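Local coordinates for protein endoglucanase (Uncultured bacterium, PDB 3X17) that hydrolyses internal beta-1,4-glucosidic bonds of cellulose as a family 9 endoglucanase with an N-terminal Ig-like domain, at residues Q193-Y198 / D224-G229; G218-L223 / A290-A295; A124-L129 / D544-L549; W232-Q237 / A280-A285; A197-P202 / A285-A290. All coordinates share one frame; numbering follows the deposited sequence.

Interaction 1. Residues Q193-Y198 / D224-G229. With CA (calcium ion), chain D.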
# COMPACT_ATOMS: atom_id res chain seq x y z
N GLN A 193 3.36 8.25 -1.02
CA GLN A 193 2.10 7.89 -0.41
C GLN A 193 2.11 7.99 1.12
O GLN A 193 1.15 8.45 1.72
CB GLN A 193 1.60 6.52 -0.88
CG GLN A 193 1.17 6.45 -2.32
CD GLN A 193 0.85 5.02 -2.76
OE1 GLN A 193 -0.30 4.58 -2.69
NE2 GLN A 193 1.85 4.30 -3.24
N LEU A 194 3.21 7.63 1.77
CA LEU A 194 3.32 7.91 3.20
C LEU A 194 3.27 9.42 3.46
O LEU A 194 2.64 9.88 4.42
CB LEU A 194 4.60 7.29 3.80
CG LEU A 194 4.80 5.78 3.58
CD1 LEU A 194 6.16 5.36 4.19
CD2 LEU A 194 3.66 4.91 4.17
N LEU A 195 3.88 10.19 2.57
CA LEU A 195 3.92 11.63 2.77
C LEU A 195 2.50 12.19 2.73
O LEU A 195 2.14 13.06 3.52
CB LEU A 195 4.76 12.31 1.68
CG LEU A 195 6.27 12.40 1.92
CD1 LEU A 195 6.94 12.90 0.65
CD2 LEU A 195 6.62 13.33 3.10
N LYS A 196 1.70 11.67 1.80
CA LYS A 196 0.34 12.15 1.60
C LYS A 196 -0.54 11.75 2.77
O LYS A 196 -1.45 12.49 3.14
CB LYS A 196 -0.22 11.55 0.30
CG LYS A 196 -1.35 12.31 -0.30
CD LYS A 196 -0.97 13.77 -0.58
CE LYS A 196 -2.24 14.62 -0.58
NZ LYS A 196 -1.89 16.07 -0.54
N ALA A 197 -0.35 10.53 3.27
CA ALA A 197 -1.00 10.11 4.50
C ALA A 197 -0.74 11.13 5.61
O ALA A 197 -1.65 11.48 6.37
CB ALA A 197 -0.50 8.74 4.94
N TYR A 198 0.52 11.51 5.78
CA TYR A 198 0.85 12.42 6.84
C TYR A 198 0.24 13.79 6.58
O TYR A 198 -0.35 14.38 7.47
CB TYR A 198 2.35 12.56 7.06
CG TYR A 198 2.65 13.70 8.03
CD1 TYR A 198 2.53 13.51 9.41
CD2 TYR A 198 2.87 14.99 7.56
CE1 TYR A 198 2.76 14.56 10.30
CE2 TYR A 198 3.03 16.06 8.44
CZ TYR A 198 2.96 15.84 9.80
OH TYR A 198 3.14 16.88 10.64
N ASP A 224 10.38 10.70 9.70
CA ASP A 224 11.68 10.06 9.83
C ASP A 224 11.77 8.82 8.95
O ASP A 224 12.78 8.59 8.30
CB ASP A 224 11.99 9.70 11.27
CG ASP A 224 12.16 10.93 12.14
OD1 ASP A 224 12.88 11.89 11.73
OD2 ASP A 224 11.47 10.99 13.17
N GLU A 225 10.71 8.01 8.91
CA GLU A 225 10.79 6.81 8.09
C GLU A 225 10.91 7.19 6.62
O GLU A 225 11.77 6.67 5.90
CB GLU A 225 9.58 5.89 8.28
CG GLU A 225 9.82 4.50 7.64
CD GLU A 225 10.95 3.73 8.34
OE1 GLU A 225 10.98 3.77 9.60
OE2 GLU A 225 11.83 3.17 7.65
N VAL A 226 9.98 8.03 6.15
CA VAL A 226 10.04 8.57 4.80
C VAL A 226 11.43 9.08 4.47
O VAL A 226 11.92 8.89 3.37
CB VAL A 226 9.02 9.71 4.60
CG1 VAL A 226 9.39 10.54 3.37
CG2 VAL A 226 7.59 9.14 4.48
N ARG A 227 12.06 9.76 5.43
CA ARG A 227 13.35 10.37 5.15
C ARG A 227 14.41 9.29 4.90
O ARG A 227 15.24 9.45 4.04
CB ARG A 227 13.78 11.28 6.32
CG ARG A 227 14.91 12.19 5.92
CD ARG A 227 15.91 12.44 7.02
NE ARG A 227 15.55 13.60 7.83
CZ ARG A 227 16.34 14.65 8.06
NH1 ARG A 227 17.58 14.74 7.55
NH2 ARG A 227 15.87 15.62 8.82
N TRP A 228 14.36 8.19 5.66
CA TRP A 228 15.18 7.03 5.37
C TRP A 228 15.07 6.65 3.89
O TRP A 228 16.08 6.44 3.23
CB TRP A 228 14.78 5.84 6.24
CG TRP A 228 15.78 4.68 6.21
CD1 TRP A 228 15.74 3.58 5.41
CD2 TRP A 228 16.96 4.55 7.02
NE1 TRP A 228 16.83 2.78 5.64
CE2 TRP A 228 17.60 3.35 6.63
CE3 TRP A 228 17.54 5.33 8.04
CZ2 TRP A 228 18.78 2.90 7.23
CZ3 TRP A 228 18.75 4.89 8.62
CH2 TRP A 228 19.35 3.69 8.21
N GLY A 229 13.85 6.56 3.37
CA GLY A 229 13.69 6.11 1.98
C GLY A 229 14.24 7.15 1.03
O GLY A 229 14.91 6.82 0.06
CA CA D . 10.73 11.51 15.45
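In the (alpha/alpha)6 barrel of this family 9 glycoside hydrolase, helices 184-200 and 221-235 pack against each other through Val226, which meets Leu194 and Leu195 with one methyl each. The two backbones come nearest at Leu194 and Val226, whose CA atoms are 6.9 Å apart. Val226 CG2 lies 3.6 Å from Leu194 CB, the two side chains running past one another in opposite senses, with Leu194 CD1 a little farther along. The other methyl, CG1, stands anti to the backbone N of Val226 (chi1 162°), which turns it to Leu195, whose CG is 3.9 Å from it; these two side chains cross at about a right angle. Leu194 also reaches Tyr127 of helix 115-130 and Val550 of helix 543-558, while Leu195 leans on Met284 and Ala285 of helix 272-288. Two residues before Val226, Asp224 OD2 binds a calcium ion at 2.5 Å, completing a site with Asp207, Glu214, Asn217, Val219 and Asp221. No hydrogen bond joins the two segments: the helices are held here by buried aliphatic carbon alone, and the carboxylate of Asp224 is turned to the metal, away from this apolar seam.

Interaction 2. Residues G218-L223 / A290-A295. With CA (calcium ion), chain D.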
# COMPACT_ATOMS: atom_id res chain seq x y z
N GLY A 218 11.72 15.39 17.65
CA GLY A 218 10.83 16.52 17.38
C GLY A 218 10.12 16.47 16.03
O GLY A 218 9.41 17.41 15.67
N VAL A 219 10.31 15.38 15.29
CA VAL A 219 9.71 15.21 13.96
C VAL A 219 8.79 13.97 13.97
O VAL A 219 9.16 12.91 14.47
CB VAL A 219 10.83 15.07 12.88
CG1 VAL A 219 10.25 14.92 11.48
CG2 VAL A 219 11.84 16.26 12.95
N PRO A 220 7.58 14.08 13.39
CA PRO A 220 6.74 12.88 13.34
C PRO A 220 7.50 11.70 12.77
O PRO A 220 8.18 11.85 11.77
CB PRO A 220 5.61 13.30 12.40
CG PRO A 220 5.53 14.82 12.62
CD PRO A 220 6.99 15.19 12.64
N ASP A 221 7.41 10.55 13.44
CA ASP A 221 8.21 9.38 13.10
C ASP A 221 7.95 8.93 11.67
O ASP A 221 8.84 8.43 11.01
CB ASP A 221 7.90 8.23 14.07
CG ASP A 221 8.60 8.39 15.40
OD1 ASP A 221 9.26 9.43 15.57
OD2 ASP A 221 8.45 7.52 16.27
N ILE A 222 6.71 9.05 11.20
CA ILE A 222 6.38 8.65 9.83
C ILE A 222 7.26 9.44 8.86
O ILE A 222 7.74 8.89 7.87
CB ILE A 222 4.88 8.85 9.46
CG1 ILE A 222 4.55 8.24 8.07
CG2 ILE A 222 4.54 10.33 9.42
CD1 ILE A 222 4.76 6.74 7.98
N LEU A 223 7.59 10.68 9.22
CA LEU A 223 8.49 11.51 8.39
C LEU A 223 9.96 11.11 8.52
O LEU A 223 10.67 11.08 7.53
CB LEU A 223 8.32 13.01 8.69
CG LEU A 223 6.91 13.56 8.42
CD1 LEU A 223 6.88 15.07 8.60
CD2 LEU A 223 6.42 13.15 7.04
N ALA A 290 9.14 21.18 5.45
CA ALA A 290 9.54 22.57 5.67
C ALA A 290 9.44 23.07 7.13
O ALA A 290 10.37 23.70 7.61
CB ALA A 290 8.81 23.53 4.71
N PRO A 291 8.35 22.73 7.86
CA PRO A 291 8.26 23.18 9.27
C PRO A 291 9.17 22.41 10.23
O PRO A 291 9.32 22.81 11.37
CB PRO A 291 6.79 22.92 9.64
CG PRO A 291 6.07 22.65 8.32
CD PRO A 291 7.12 22.06 7.41
N PHE A 292 9.73 21.27 9.80
CA PHE A 292 10.47 20.42 10.71
C PHE A 292 11.97 20.49 10.50
O PHE A 292 12.72 20.46 11.46
CB PHE A 292 10.00 18.97 10.64
CG PHE A 292 8.54 18.82 10.88
CD1 PHE A 292 8.01 19.00 12.16
CD2 PHE A 292 7.67 18.55 9.81
CE1 PHE A 292 6.65 18.84 12.39
CE2 PHE A 292 6.30 18.45 10.02
CZ PHE A 292 5.78 18.58 11.31
N ASP A 293 12.40 20.49 9.24
CA ASP A 293 13.81 20.41 8.92
C ASP A 293 14.05 21.15 7.62
O ASP A 293 13.95 20.56 6.55
CB ASP A 293 14.25 18.95 8.77
CG ASP A 293 15.76 18.80 8.82
OD1 ASP A 293 16.46 19.67 8.26
OD2 ASP A 293 16.25 17.90 9.52
N ALA A 294 14.33 22.44 7.72
CA ALA A 294 14.44 23.33 6.56
C ALA A 294 15.64 22.99 5.66
O ALA A 294 15.55 23.11 4.44
CB ALA A 294 14.48 24.81 7.01
N ALA A 295 16.73 22.51 6.26
CA ALA A 295 17.90 22.07 5.50
C ALA A 295 17.60 20.79 4.67
O ALA A 295 18.03 20.65 3.54
CB ALA A 295 19.06 21.80 6.46
CA CA D . 10.73 11.51 15.45
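A calcium-binding loop leading into helix 221-235 offers its apolar side to Phe292, which projects from the turn between helices 272-288 and 294-312. Pro220 covers one face of the phenyl ring: its CD sits 3.8 Å from the centroid of the Phe292 ring, 17° off the normal, a CH-pi contact displaced toward the rim. Leu223 CD1 approaches obliquely, 3.7 Å from Phe292 CE2, and the two methyls of Val219 rest against the root of the side chain, CG2 lying 4.0 Å from Phe292 CB. With CG anti to its own carbonyl carbon (chi1 -55°), Phe292 brings the ring over the proline. Helix starts meet here: Pro220 and Asp293 each occupy an N-cap position. Replacing the phenyl group of Phe292 with the methyl of an alanine would probably leave Pro220 CD and the Leu223 methyl without the ring they rest on and open a gap between the loop and the turn. Behind the apolar surface, the same loop grips the metal, Val219 O at 2.3 Å and Asp221 OD1 at 2.5 Å from the calcium ion, and Asp207, Glu214, Asn217 and Asp224 supply the remaining ligands.

Interaction 3. Residues A124-L129 / D544-L549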
# COMPACT_ATOMS: atom_id res chain seq x y z
N ALA A 124 2.84 1.08 9.48
CA ALA A 124 3.89 2.09 9.35
C ALA A 124 5.25 1.60 9.89
O ALA A 124 6.29 1.83 9.28
CB ALA A 124 3.48 3.38 10.04
N ARG A 125 5.25 0.97 11.05
CA ARG A 125 6.49 0.52 11.66
C ARG A 125 7.15 -0.62 10.91
O ARG A 125 8.30 -0.83 11.03
CB ARG A 125 6.38 0.21 13.16
CG ARG A 125 7.70 0.50 13.91
CD ARG A 125 7.69 0.51 15.45
NE ARG A 125 7.97 -0.81 15.88
CZ ARG A 125 9.06 -1.24 16.47
NH1 ARG A 125 10.01 -0.43 16.82
NH2 ARG A 125 9.15 -2.50 16.71
N SER A 126 6.39 -1.33 10.11
CA SER A 126 6.94 -2.40 9.30
C SER A 126 8.07 -1.92 8.37
O SER A 126 9.03 -2.65 8.16
CB SER A 126 5.83 -3.10 8.51
OG SER A 126 5.47 -2.37 7.35
N TYR A 127 8.00 -0.67 7.90
CA TYR A 127 9.08 -0.09 7.10
C TYR A 127 10.41 -0.09 7.88
O TYR A 127 11.47 -0.40 7.34
CB TYR A 127 8.72 1.34 6.65
CG TYR A 127 7.61 1.38 5.62
CD1 TYR A 127 7.87 1.11 4.31
CD2 TYR A 127 6.29 1.60 6.00
CE1 TYR A 127 6.85 0.99 3.38
CE2 TYR A 127 5.27 1.54 5.06
CZ TYR A 127 5.56 1.25 3.75
OH TYR A 127 4.57 1.21 2.79
N TYR A 128 10.35 0.31 9.14
CA TYR A 128 11.55 0.31 9.98
C TYR A 128 12.15 -1.09 9.98
O TYR A 128 13.34 -1.25 9.92
CB TYR A 128 11.22 0.77 11.42
CG TYR A 128 12.27 0.42 12.45
CD1 TYR A 128 13.57 0.93 12.36
CD2 TYR A 128 11.93 -0.32 13.59
CE1 TYR A 128 14.51 0.66 13.36
CE2 TYR A 128 12.86 -0.64 14.54
CZ TYR A 128 14.14 -0.11 14.45
OH TYR A 128 15.05 -0.38 15.44
N LEU A 129 11.30 -2.10 9.92
CA LEU A 129 11.76 -3.47 10.06
C LEU A 129 12.26 -4.00 8.71
O LEU A 129 12.88 -5.07 8.63
CB LEU A 129 10.60 -4.33 10.57
CG LEU A 129 10.39 -4.47 12.08
CD1 LEU A 129 11.25 -3.56 12.98
CD2 LEU A 129 8.94 -4.52 12.48
N ASP A 544 5.22 -1.10 -1.58
CA ASP A 544 4.14 -0.37 -2.25
C ASP A 544 2.74 -0.91 -1.90
O ASP A 544 1.74 -0.26 -2.16
CB ASP A 544 4.37 -0.26 -3.76
CG ASP A 544 4.30 -1.61 -4.46
OD1 ASP A 544 4.91 -2.56 -3.95
OD2 ASP A 544 3.63 -1.72 -5.52
N TYR A 545 2.68 -2.06 -1.22
CA TYR A 545 1.40 -2.58 -0.76
C TYR A 545 1.03 -1.89 0.55
O TYR A 545 -0.11 -1.51 0.76
CB TYR A 545 1.47 -4.08 -0.50
CG TYR A 545 1.83 -4.95 -1.70
CD1 TYR A 545 1.83 -4.44 -3.01
CD2 TYR A 545 2.00 -6.32 -1.53
CE1 TYR A 545 2.08 -5.28 -4.10
CE2 TYR A 545 2.29 -7.14 -2.58
CZ TYR A 545 2.35 -6.64 -3.86
OH TYR A 545 2.55 -7.52 -4.88
N ASN A 546 2.03 -1.71 1.41
CA ASN A 546 1.86 -1.09 2.70
C ASN A 546 1.53 0.39 2.64
O ASN A 546 0.99 0.96 3.58
CB ASN A 546 3.09 -1.36 3.58
CG ASN A 546 2.86 -2.52 4.54
OD1 ASN A 546 2.55 -3.61 4.09
ND2 ASN A 546 2.80 -2.23 5.85
N ALA A 547 1.90 1.02 1.54
CA ALA A 547 1.76 2.47 1.41
C ALA A 547 0.29 2.90 1.41
O ALA A 547 -0.09 3.78 2.15
CB ALA A 547 2.47 2.96 0.16
N PRO A 548 -0.55 2.26 0.57
CA PRO A 548 -1.96 2.67 0.64
C PRO A 548 -2.64 2.12 1.89
O PRO A 548 -3.66 2.68 2.33
CB PRO A 548 -2.58 2.04 -0.64
CG PRO A 548 -1.65 0.89 -0.99
CD PRO A 548 -0.28 1.37 -0.58
N LEU A 549 -2.11 1.04 2.46
CA LEU A 549 -2.60 0.57 3.76
C LEU A 549 -2.40 1.63 4.85
O LEU A 549 -3.30 1.90 5.63
CB LEU A 549 -1.97 -0.78 4.16
CG LEU A 549 -2.32 -1.31 5.56
CD1 LEU A 549 -3.84 -1.45 5.79
CD2 LEU A 549 -1.57 -2.63 5.90
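Tyr127 reaches from helix 115-130 to the backbone of helix 543-558, where its hydroxyl settles beside Asn546 and Ala547. CG of Tyr127 stands beside the backbone N and anti to the carbonyl carbon, a setting that carries the ring across the gap between the helices. Its OH ends 3.1 Å from Asn546 CB and 3.0 Å from Ala547 N; the latter pair lacks the angle for a hydrogen bond, and the hydroxyl is instead bonded to Ile543 O, at the start of the same helix. The ring slides past Asn546 in the opposite direction, with Tyr127 CZ 3.6 Å from Asn546 CB and the amide plane turned 83° from that of the ring. Ser126 OG, set between its own backbone N and carbonyl carbon (chi1 80°), points at Asn546 and comes within 3.1 Å of Asn546 ND2, again without bonding geometry. Both groups are satisfied by other partners: Ser126 OG and Asn546 ND2 each bond to Ala123 O, and the amide is further fixed by Gly505 O and Leu507 N, which settles its orientation. A phenylalanine in place of Tyr127 would probably leave Ile543 O without its hydroxyl partner and weaken the tie between the helices. The axes of the segments run roughly antiparallel, at 152° and 10.1 Å apart at closest, joining the first and last helices of the catalytic (alpha/alpha)6 barrel side by side.

Interaction 4. Residues W232-Q237 / A280-A285; sequences WLFRMQ and AAWAMA
Trp282 has CG anti to its carbonyl carbon (chi1 -75°), and this sends the indole from helix 272-288 to the C-terminal end of helix 221-235, where Phe234, likewise with CG beside its backbone N, sets CE1 of its ring over one indole face, toward the rim. The planes are 20° apart and the centroids of the Phe234 ring and the five-membered ring of Trp282 are 4.5 Å apart, but the rings are slid so far that they barely overlap. Phe234 CE1 lies 3.5 Å from Trp282 CE2. Leu233 meets the indole with its CB, 3.6 Å from Trp282 CZ2, while its carbonyl carbon is at the indole edge, near the ring plane. Here two helices of the (alpha/alpha)6 barrel are bridged by a single large side chain, which also touches Ala303 of helix 294-312 and Val243 of strand 243-249. Beyond the helix end, Gln237, extended beyond CG, brings its amide obliquely to the CZ3-CH2 corner of the indole, NE2 lying 3.6 Å from Trp282 CZ3 with the amide plane tilted 41° from the ring. That nitrogen is hydrogen-bonded to Gly241 O and Ala303 O, so the amide is anchored from outside while it packs on the tryptophan.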
# COMPACT_ATOMS: atom_id res chain seq x y z
N TRP A 232 18.08 7.42 0.67
CA TRP A 232 18.54 6.40 -0.26
C TRP A 232 18.37 6.78 -1.72
O TRP A 232 19.28 6.61 -2.51
CB TRP A 232 17.88 5.06 0.01
CG TRP A 232 18.43 4.04 -0.89
CD1 TRP A 232 19.72 3.58 -0.91
CD2 TRP A 232 17.77 3.45 -2.02
NE1 TRP A 232 19.88 2.67 -1.93
CE2 TRP A 232 18.72 2.61 -2.66
CE3 TRP A 232 16.47 3.47 -2.50
CZ2 TRP A 232 18.40 1.85 -3.76
CZ3 TRP A 232 16.15 2.71 -3.62
CH2 TRP A 232 17.13 1.92 -4.24
N LEU A 233 17.21 7.35 -2.07
CA LEU A 233 17.04 8.01 -3.37
C LEU A 233 18.16 9.01 -3.73
O LEU A 233 18.60 9.04 -4.88
CB LEU A 233 15.66 8.67 -3.49
CG LEU A 233 14.41 7.78 -3.44
CD1 LEU A 233 13.15 8.56 -3.89
CD2 LEU A 233 14.58 6.46 -4.27
N PHE A 234 18.55 9.89 -2.79
CA PHE A 234 19.68 10.78 -3.03
C PHE A 234 20.91 9.98 -3.51
O PHE A 234 21.58 10.38 -4.47
CB PHE A 234 20.05 11.61 -1.79
CG PHE A 234 19.00 12.60 -1.36
CD1 PHE A 234 18.28 13.34 -2.31
CD2 PHE A 234 18.81 12.87 -0.01
CE1 PHE A 234 17.29 14.25 -1.90
CE2 PHE A 234 17.90 13.86 0.41
CZ PHE A 234 17.13 14.53 -0.54
N ARG A 235 21.21 8.87 -2.84
CA ARG A 235 22.44 8.10 -3.16
C ARG A 235 22.28 7.44 -4.53
O ARG A 235 23.28 7.02 -5.14
CB ARG A 235 22.74 7.07 -2.07
CG ARG A 235 22.85 7.65 -0.63
CD ARG A 235 22.94 6.55 0.45
NE ARG A 235 22.83 7.14 1.79
CZ ARG A 235 21.78 7.02 2.62
NH1 ARG A 235 20.81 6.12 2.43
NH2 ARG A 235 21.77 7.73 3.74
N MET A 236 21.04 7.28 -4.98
CA MET A 236 20.75 6.69 -6.30
C MET A 236 20.71 7.74 -7.42
O MET A 236 20.33 7.45 -8.57
CB MET A 236 19.42 5.93 -6.27
CG MET A 236 19.46 4.62 -5.47
SD MET A 236 20.63 3.40 -6.16
CE MET A 236 19.60 2.55 -7.39
N GLN A 237 21.08 8.97 -7.08
CA GLN A 237 21.06 10.04 -8.05
C GLN A 237 22.46 10.39 -8.55
O GLN A 237 23.38 10.67 -7.79
CB GLN A 237 20.32 11.29 -7.54
CG GLN A 237 19.97 12.28 -8.67
CD GLN A 237 19.35 13.60 -8.17
OE1 GLN A 237 19.64 14.05 -7.05
NE2 GLN A 237 18.53 14.24 -9.02
N ALA A 280 9.32 13.84 -8.08
CA ALA A 280 8.00 14.11 -7.51
C ALA A 280 8.03 13.91 -5.99
O ALA A 280 7.60 14.78 -5.21
CB ALA A 280 6.91 13.23 -8.17
N ALA A 281 8.62 12.82 -5.55
CA ALA A 281 8.60 12.49 -4.12
C ALA A 281 9.41 13.50 -3.34
O ALA A 281 8.96 13.98 -2.30
CB ALA A 281 9.10 11.08 -3.88
N TRP A 282 10.58 13.85 -3.87
CA TRP A 282 11.43 14.87 -3.27
C TRP A 282 10.73 16.24 -3.20
O TRP A 282 10.94 16.99 -2.25
CB TRP A 282 12.72 15.06 -4.06
CG TRP A 282 13.72 13.98 -3.90
CD1 TRP A 282 13.97 13.24 -2.77
CD2 TRP A 282 14.63 13.51 -4.90
NE1 TRP A 282 14.95 12.31 -3.02
CE2 TRP A 282 15.41 12.49 -4.30
CE3 TRP A 282 14.84 13.83 -6.25
CZ2 TRP A 282 16.40 11.80 -5.01
CZ3 TRP A 282 15.82 13.11 -6.96
CH2 TRP A 282 16.59 12.14 -6.34
N ALA A 283 10.08 16.64 -4.29
CA ALA A 283 9.37 17.93 -4.28
C ALA A 283 8.22 17.93 -3.26
O ALA A 283 7.97 18.93 -2.59
CB ALA A 283 8.85 18.29 -5.65
N MET A 284 7.49 16.82 -3.17
CA MET A 284 6.57 16.63 -2.05
C MET A 284 7.23 16.82 -0.68
O MET A 284 6.63 17.38 0.22
CB MET A 284 5.87 15.28 -2.12
CG MET A 284 4.80 15.23 -3.18
SD MET A 284 4.22 13.55 -3.43
CE MET A 284 3.07 13.42 -2.05
N ALA A 285 8.39 16.22 -0.47
CA ALA A 285 9.03 16.25 0.84
C ALA A 285 9.47 17.67 1.14
O ALA A 285 9.50 18.10 2.30
CB ALA A 285 10.23 15.31 0.89

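Interaction 5. Residues A197-P202 / A285-A290; sequences AYELYP and AARIFA
Glu199 on helix 184-200 and Arg287 on helix 272-288 form a salt bridge across the partly buried ends of their helices. Both carboxylate oxygens face one guanidinium nitrogen: Glu199 OE1 is 2.9 Å from Arg287 NH1, and NH1 donates to Glu199 OE2 at 3.1 Å with an N-H...O angle of 151°. OE2 accepts through its syn lone pair, although it sits 20° out of the guanidinium plane; the carboxylate and guanidinium planes are otherwise nearly coplanar, 9° apart. The glutamate chain is extended, whereas the arginine bends at chi2 and chi3 to bring NH1 back to it. Neither charge depends on this pair alone. Glu199 OE1 also makes a salt bridge with Lys196 one turn earlier in its helix, and Arg287 NH2 turns to Glu346 of helix 337-351. Ile288 lies alongside the charged pair, its CG1 3.6 Å from Glu199 OE2 and its CD1 near the carboxylate carbon. Its other branch, CG2, is 3.9 Å from Tyr198 CD2, the two side chains passing in opposite directions. With Lys196 and Arg287 both bearing on it, the carboxylate is likely to stay ionised, and the chain of charges Lys196, Glu199, Arg287 and Glu346 links three helices of the barrel beside an isoleucine that shields one flank of the pair.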
# COMPACT_ATOMS: atom_id res chain seq x y z
N ALA A 197 -0.35 10.53 3.27
CA ALA A 197 -1.00 10.11 4.50
C ALA A 197 -0.74 11.13 5.61
O ALA A 197 -1.65 11.48 6.37
CB ALA A 197 -0.50 8.74 4.94
N TYR A 198 0.52 11.51 5.78
CA TYR A 198 0.85 12.42 6.84
C TYR A 198 0.24 13.79 6.58
O TYR A 198 -0.35 14.38 7.47
CB TYR A 198 2.35 12.56 7.06
CG TYR A 198 2.65 13.70 8.03
CD1 TYR A 198 2.53 13.51 9.41
CD2 TYR A 198 2.87 14.99 7.56
CE1 TYR A 198 2.76 14.56 10.30
CE2 TYR A 198 3.03 16.06 8.44
CZ TYR A 198 2.96 15.84 9.80
OH TYR A 198 3.14 16.88 10.64
N GLU A 199 0.35 14.27 5.35
CA GLU A 199 -0.15 15.58 4.98
C GLU A 199 -1.66 15.73 5.23
O GLU A 199 -2.11 16.76 5.70
CB GLU A 199 0.13 15.84 3.49
CG GLU A 199 -0.13 17.28 3.06
CD GLU A 199 0.50 17.58 1.72
OE1 GLU A 199 0.36 16.75 0.79
OE2 GLU A 199 1.11 18.66 1.58
N LEU A 200 -2.43 14.72 4.86
CA LEU A 200 -3.87 14.75 5.04
C LEU A 200 -4.29 14.40 6.47
O LEU A 200 -5.25 14.95 6.96
CB LEU A 200 -4.58 13.82 4.03
CG LEU A 200 -4.64 14.40 2.62
CD1 LEU A 200 -5.18 13.37 1.60
CD2 LEU A 200 -5.47 15.74 2.62
N TYR A 201 -3.51 13.59 7.17
CA TYR A 201 -3.90 13.15 8.51
C TYR A 201 -2.81 13.33 9.57
O TYR A 201 -2.46 12.39 10.27
CB TYR A 201 -4.35 11.69 8.46
CG TYR A 201 -5.32 11.38 7.32
CD1 TYR A 201 -6.59 11.92 7.31
CD2 TYR A 201 -4.94 10.58 6.26
CE1 TYR A 201 -7.47 11.66 6.27
CE2 TYR A 201 -5.81 10.28 5.23
CZ TYR A 201 -7.06 10.84 5.23
OH TYR A 201 -7.93 10.54 4.20
N PRO A 202 -2.28 14.56 9.70
CA PRO A 202 -1.12 14.82 10.58
C PRO A 202 -1.41 14.47 12.03
O PRO A 202 -0.49 14.15 12.80
CB PRO A 202 -0.88 16.33 10.42
CG PRO A 202 -2.20 16.91 9.94
CD PRO A 202 -2.83 15.78 9.09
N ALA A 285 8.39 16.22 -0.47
CA ALA A 285 9.03 16.25 0.84
C ALA A 285 9.47 17.67 1.14
O ALA A 285 9.50 18.10 2.30
CB ALA A 285 10.23 15.31 0.89
N ALA A 286 9.87 18.38 0.09
CA ALA A 286 10.29 19.77 0.24
C ALA A 286 9.15 20.60 0.85
O ALA A 286 9.39 21.46 1.68
CB ALA A 286 10.74 20.36 -1.10
N ARG A 287 7.94 20.32 0.45
CA ARG A 287 6.79 21.03 0.93
C ARG A 287 6.47 20.56 2.33
O ARG A 287 6.17 21.34 3.17
CB ARG A 287 5.59 20.81 0.01
CG ARG A 287 4.25 21.17 0.58
CD ARG A 287 3.20 20.16 0.22
NE ARG A 287 3.27 19.87 -1.17
CZ ARG A 287 2.87 18.76 -1.77
NH1 ARG A 287 2.32 17.79 -1.12
NH2 ARG A 287 3.03 18.68 -3.05
N ILE A 288 6.55 19.28 2.56
CA ILE A 288 6.01 18.73 3.79
C ILE A 288 7.00 18.86 4.96
O ILE A 288 6.58 18.99 6.11
CB ILE A 288 5.53 17.28 3.56
CG1 ILE A 288 4.25 17.26 2.73
CG2 ILE A 288 5.27 16.57 4.86
CD1 ILE A 288 3.93 15.89 2.18
N PHE A 289 8.30 18.80 4.68
CA PHE A 289 9.30 18.77 5.77
C PHE A 289 9.65 20.19 6.19
O PHE A 289 10.46 20.38 7.08
CB PHE A 289 10.61 18.08 5.34
CG PHE A 289 10.60 16.59 5.53
CD1 PHE A 289 10.05 15.76 4.56
CD2 PHE A 289 11.19 16.02 6.66
CE1 PHE A 289 10.01 14.38 4.74
CE2 PHE A 289 11.16 14.63 6.85
CZ PHE A 289 10.60 13.81 5.87
N ALA A 290 9.14 21.18 5.45
CA ALA A 290 9.54 22.57 5.67
C ALA A 290 9.44 23.07 7.13
O ALA A 290 10.37 23.70 7.61
CB ALA A 290 8.81 23.53 4.71

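How the interactions relate
All five contacts knit together helices of the family 9 (alpha/alpha)6 barrel. Interactions 1 and 5 share helix 184-200 and have centres about 8 Å apart; interactions 1, 2 and 4 draw on helix 221-235, and 4 and 5 share helix 272-288. Interaction 2 adds the turn before helix 294-312, its centre about 9 Å from that of interaction 5, with Tyr198 packing on Pro220 and Phe292 between them. Along the chain, interaction 3 encloses the others, the segments of interactions 1 and 2 alternate, and interaction 4 falls between those of interactions 2 and 5. Interaction 3 touches interaction 1 through Tyr127. Interactions 1 and 2 both hold ligands of one calcium ion, so metal site and helix cluster are continuous.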